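Local coordinates for Exo beta-1,2-glucooligosaccharide sophorohydrolase (non-reducing end) (Parabacteroides distasonis ATCC 8503, PDB 5Z06), which hydrolyses linear beta-1,2-glucan and beta-1,2-glucooligosaccharides as an exo-type enzyme, releasing sophorose from the non-reducing end, at residues A[67-81]-A[149-161]. Residues are numbered along the deposited sequence; the frame is centred on the assembly and turned at random.
Sequences YSEIQYCPVRGNDFF and DTNIKKLAAVALR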
# COMPACT_ATOMS: atom_id res chain seq x y z
N TYR A 67 2.50 18.86 26.58
CA TYR A 67 2.79 17.48 26.28
C TYR A 67 2.95 17.35 24.77
O TYR A 67 2.19 17.94 23.99
CB TYR A 67 1.65 16.59 26.75
CG TYR A 67 1.90 15.14 26.43
CD1 TYR A 67 2.81 14.39 27.16
CD2 TYR A 67 1.24 14.52 25.36
CE1 TYR A 67 3.06 13.07 26.85
CE2 TYR A 67 1.47 13.20 25.04
CZ TYR A 67 2.37 12.48 25.78
OH TYR A 67 2.60 11.18 25.46
N SER A 68 3.95 16.59 24.37
CA SER A 68 4.04 16.18 23.00
C SER A 68 4.43 14.73 22.94
O SER A 68 5.11 14.24 23.83
CB SER A 68 5.07 17.00 22.26
OG SER A 68 4.95 16.71 20.89
N GLU A 69 3.99 14.05 21.89
CA GLU A 69 4.54 12.74 21.59
C GLU A 69 4.63 12.51 20.11
O GLU A 69 3.81 13.02 19.33
CB GLU A 69 3.71 11.65 22.24
CG GLU A 69 2.27 11.61 21.78
CD GLU A 69 1.54 10.41 22.34
OE1 GLU A 69 0.88 9.70 21.55
OE2 GLU A 69 1.62 10.16 23.56
N ILE A 70 5.64 11.73 19.74
CA ILE A 70 5.87 11.31 18.39
C ILE A 70 5.52 9.82 18.38
O ILE A 70 6.19 9.01 19.02
CB ILE A 70 7.31 11.55 17.97
CG1 ILE A 70 7.62 13.04 18.02
CG2 ILE A 70 7.54 11.06 16.55
CD1 ILE A 70 8.27 13.49 19.30
N GLN A 71 4.48 9.49 17.64
CA GLN A 71 3.91 8.16 17.64
C GLN A 71 4.52 7.28 16.56
O GLN A 71 4.68 7.69 15.40
CB GLN A 71 2.42 8.23 17.45
CG GLN A 71 1.70 8.97 18.56
CD GLN A 71 0.34 9.50 18.14
OE1 GLN A 71 -0.05 9.37 16.99
NE2 GLN A 71 -0.37 10.10 19.08
N TYR A 72 4.85 6.05 16.97
CA TYR A 72 5.27 5.04 16.01
C TYR A 72 4.10 4.82 15.06
O TYR A 72 2.99 4.67 15.52
CB TYR A 72 5.63 3.70 16.69
CG TYR A 72 5.86 2.61 15.67
CD1 TYR A 72 7.00 2.60 14.88
CD2 TYR A 72 4.92 1.61 15.47
CE1 TYR A 72 7.22 1.62 13.95
CE2 TYR A 72 5.12 0.61 14.53
CZ TYR A 72 6.27 0.62 13.77
OH TYR A 72 6.45 -0.37 12.82
N CYS A 73 4.40 4.82 13.77
CA CYS A 73 3.38 4.65 12.71
C CYS A 73 3.35 3.19 12.32
O CYS A 73 4.30 2.74 11.70
CB CYS A 73 3.75 5.53 11.48
SG CYS A 73 2.84 5.15 9.95
N PRO A 74 2.34 2.43 12.76
CA PRO A 74 2.33 1.01 12.37
C PRO A 74 2.16 0.84 10.88
O PRO A 74 1.45 1.61 10.24
CB PRO A 74 1.12 0.43 13.11
CG PRO A 74 0.27 1.63 13.41
CD PRO A 74 1.27 2.71 13.72
N VAL A 75 2.87 -0.12 10.33
CA VAL A 75 2.81 -0.36 8.91
C VAL A 75 2.63 -1.85 8.75
O VAL A 75 3.37 -2.64 9.35
CB VAL A 75 4.09 0.11 8.22
CG1 VAL A 75 4.01 -0.15 6.72
CG2 VAL A 75 4.34 1.59 8.48
N ARG A 76 1.63 -2.22 7.94
CA ARG A 76 1.33 -3.61 7.65
C ARG A 76 2.61 -4.37 7.36
O ARG A 76 3.46 -3.92 6.56
CB ARG A 76 0.37 -3.68 6.46
CG ARG A 76 0.05 -5.08 5.97
CD ARG A 76 -0.83 -5.01 4.74
NE ARG A 76 -2.13 -4.47 5.09
CZ ARG A 76 -3.24 -5.18 5.32
NH1 ARG A 76 -3.29 -6.51 5.19
NH2 ARG A 76 -4.33 -4.52 5.67
N GLY A 77 2.77 -5.51 8.02
CA GLY A 77 3.94 -6.36 7.80
C GLY A 77 5.27 -5.85 8.33
O GLY A 77 6.30 -6.51 8.12
N ASN A 78 5.28 -4.70 9.02
CA ASN A 78 6.46 -4.19 9.72
C ASN A 78 6.39 -4.78 11.12
O ASN A 78 5.77 -4.21 12.04
CB ASN A 78 6.53 -2.65 9.78
CG ASN A 78 6.86 -2.01 8.44
OD1 ASN A 78 7.62 -1.05 8.39
ND2 ASN A 78 6.24 -2.50 7.37
N ASP A 79 6.96 -5.97 11.23
CA ASP A 79 6.86 -6.81 12.42
C ASP A 79 8.21 -7.26 12.94
O ASP A 79 8.31 -7.60 14.10
CB ASP A 79 6.02 -8.06 12.09
CG ASP A 79 4.66 -7.70 11.50
OD1 ASP A 79 4.00 -6.80 12.05
OD2 ASP A 79 4.27 -8.30 10.46
N PHE A 80 9.22 -7.27 12.08
CA PHE A 80 10.54 -7.71 12.41
C PHE A 80 11.45 -6.51 12.44
O PHE A 80 11.54 -5.77 11.48
CB PHE A 80 11.02 -8.73 11.39
CG PHE A 80 10.16 -9.94 11.32
CD1 PHE A 80 10.12 -10.84 12.39
CD2 PHE A 80 9.33 -10.18 10.22
CE1 PHE A 80 9.31 -11.96 12.35
CE2 PHE A 80 8.52 -11.30 10.17
CZ PHE A 80 8.51 -12.19 11.24
N PHE A 81 12.11 -6.33 13.58
CA PHE A 81 12.93 -5.18 13.87
C PHE A 81 14.23 -5.65 14.49
O PHE A 81 14.32 -6.73 15.08
CB PHE A 81 12.22 -4.23 14.85
CG PHE A 81 10.89 -3.72 14.35
CD1 PHE A 81 10.81 -2.57 13.57
CD2 PHE A 81 9.72 -4.40 14.65
CE1 PHE A 81 9.58 -2.10 13.11
CE2 PHE A 81 8.49 -3.94 14.19
CZ PHE A 81 8.42 -2.79 13.42
N ASP A 149 11.12 -8.20 19.07
CA ASP A 149 9.90 -8.26 18.23
C ASP A 149 8.61 -8.56 18.98
O ASP A 149 7.56 -8.03 18.63
CB ASP A 149 10.09 -9.28 17.10
CG ASP A 149 11.11 -8.83 16.09
OD1 ASP A 149 11.50 -7.65 16.14
OD2 ASP A 149 11.54 -9.64 15.25
N THR A 150 8.72 -9.34 20.06
CA THR A 150 7.55 -9.70 20.86
C THR A 150 7.00 -8.53 21.69
O THR A 150 5.85 -8.58 22.08
CB THR A 150 7.87 -10.84 21.85
OG1 THR A 150 8.74 -10.35 22.89
CG2 THR A 150 8.52 -12.05 21.15
N ASN A 151 7.81 -7.52 21.98
CA ASN A 151 7.35 -6.39 22.83
C ASN A 151 7.61 -4.97 22.30
O ASN A 151 7.12 -4.02 22.91
CB ASN A 151 7.94 -6.53 24.26
CG ASN A 151 9.45 -6.50 24.28
OD1 ASN A 151 10.09 -5.92 23.41
ND2 ASN A 151 10.03 -7.12 25.29
N ILE A 152 8.36 -4.83 21.21
CA ILE A 152 8.77 -3.51 20.71
C ILE A 152 7.58 -2.60 20.35
O ILE A 152 7.62 -1.39 20.58
CB ILE A 152 9.76 -3.64 19.52
CG1 ILE A 152 10.44 -2.31 19.23
CG2 ILE A 152 9.06 -4.22 18.28
CD1 ILE A 152 11.63 -2.44 18.29
N LYS A 153 6.52 -3.20 19.83
CA LYS A 153 5.31 -2.47 19.48
C LYS A 153 4.55 -1.90 20.65
O LYS A 153 3.64 -1.09 20.45
CB LYS A 153 4.38 -3.35 18.65
CG LYS A 153 5.00 -3.63 17.31
CD LYS A 153 4.01 -4.25 16.36
CE LYS A 153 4.73 -4.54 15.06
NZ LYS A 153 3.79 -5.21 14.17
N LYS A 154 4.89 -2.32 21.87
CA LYS A 154 4.39 -1.63 23.07
C LYS A 154 5.06 -0.26 23.31
O LYS A 154 4.60 0.51 24.15
CB LYS A 154 4.50 -2.56 24.28
CG LYS A 154 3.45 -3.66 24.22
CD LYS A 154 3.66 -4.76 25.23
CE LYS A 154 2.39 -5.60 25.34
NZ LYS A 154 2.65 -6.92 25.96
N LEU A 155 6.14 0.02 22.59
CA LEU A 155 6.79 1.32 22.65
C LEU A 155 6.07 2.19 21.62
O LEU A 155 6.49 2.32 20.46
CB LEU A 155 8.29 1.19 22.36
CG LEU A 155 9.05 0.16 23.24
CD1 LEU A 155 10.54 0.22 22.93
CD2 LEU A 155 8.82 0.36 24.74
N ALA A 156 4.94 2.75 22.06
CA ALA A 156 3.99 3.42 21.17
C ALA A 156 4.49 4.79 20.74
O ALA A 156 4.28 5.19 19.59
CB ALA A 156 2.62 3.53 21.80
N ALA A 157 5.11 5.53 21.65
CA ALA A 157 5.48 6.90 21.34
C ALA A 157 6.64 7.37 22.17
O ALA A 157 6.85 6.88 23.27
CB ALA A 157 4.29 7.82 21.54
N VAL A 158 7.40 8.30 21.61
CA VAL A 158 8.35 9.08 22.34
C VAL A 158 7.60 10.30 22.88
O VAL A 158 7.06 11.08 22.10
CB VAL A 158 9.51 9.52 21.44
CG1 VAL A 158 10.42 10.50 22.15
CG2 VAL A 158 10.29 8.29 21.02
N ALA A 159 7.56 10.42 24.21
CA ALA A 159 6.83 11.47 24.90
C ALA A 159 7.76 12.59 25.33
O ALA A 159 8.92 12.35 25.71
CB ALA A 159 6.12 10.90 26.11
N LEU A 160 7.26 13.82 25.26
CA LEU A 160 8.04 14.99 25.62
C LEU A 160 7.24 15.86 26.54
O LEU A 160 6.03 16.03 26.37
CB LEU A 160 8.46 15.77 24.39
CG LEU A 160 9.34 14.97 23.44
CD1 LEU A 160 9.33 15.58 22.05
CD2 LEU A 160 10.76 14.87 23.97
N ARG A 161 7.94 16.39 27.54
CA ARG A 161 7.35 17.21 28.57
C ARG A 161 8.29 18.36 28.87
O ARG A 161 9.46 18.32 28.48
CB ARG A 161 7.13 16.38 29.84
CG ARG A 161 5.75 15.77 29.95
CD ARG A 161 5.24 15.70 31.40
NE ARG A 161 3.89 15.15 31.44
CZ ARG A 161 2.78 15.78 31.03
NH1 ARG A 161 2.82 17.04 30.55
NH2 ARG A 161 1.61 15.16 31.10
O HOH W 1 2.07 4.61 17.98
O HOH W 2 6.87 -7.22 16.25
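D149 and F81 meet at one end of this contact, while strands 67-71 and 155-161 pair antiparallel at the other. Pairing is evidenced by reciprocal backbone bonds at S68–L160 and I70–V158, and by Y72 N reaching A156 O; the strand directions differ by 147°. Water 1 donates to both Y72 O and A156 O. I70 CD1 meets L160 CD1 at 3.6 Å on the face packed against strand 169-180. On the opposite face, Y67 OH comes to 3.6 Å from A159 CB, and E69, salt-bridged to R108, spans A157 CB with its carboxylate. Y67 CD1 sits 4.1 Å above the centre of the R161 guanidinium, whose NH1 is salt-bridged to D65.

The CB of D149 lies 3.9 Å from D79 O; CG, anti to the carbonyl carbon (chi1 -68°), turns the carboxylate to the 79-81 backbone, with CG 3.6 Å from D79 O. OD1 accepts the F81 amide at 2.9 Å, met on the syn side but 31° out of the carboxylate plane, while OD2 lies 3.4 Å from F80 CD1, at the ring edge. An alanine here would remove both oxygens and would probably leave the F81 amide without its acceptor and the 79-81 backbone less firmly placed. Water 2 donates to both D79 O and D149 O.

The extended K153 chain carries NZ to the anti lone pair of D79 OD1 (2.7 Å), a salt bridge supplemented by a weak bond to N78 O. K153 CE meets the edge of the F81 ring near CE2, and I152 CG2 touches its CD2. Backbone pairing thus joins two strands of the five-stranded sheet, whereas carboxylates, an ammonium group and water tie the loop after strand 67-71 to the turn leading into strand 155-161, a junction likely to depend more on charge.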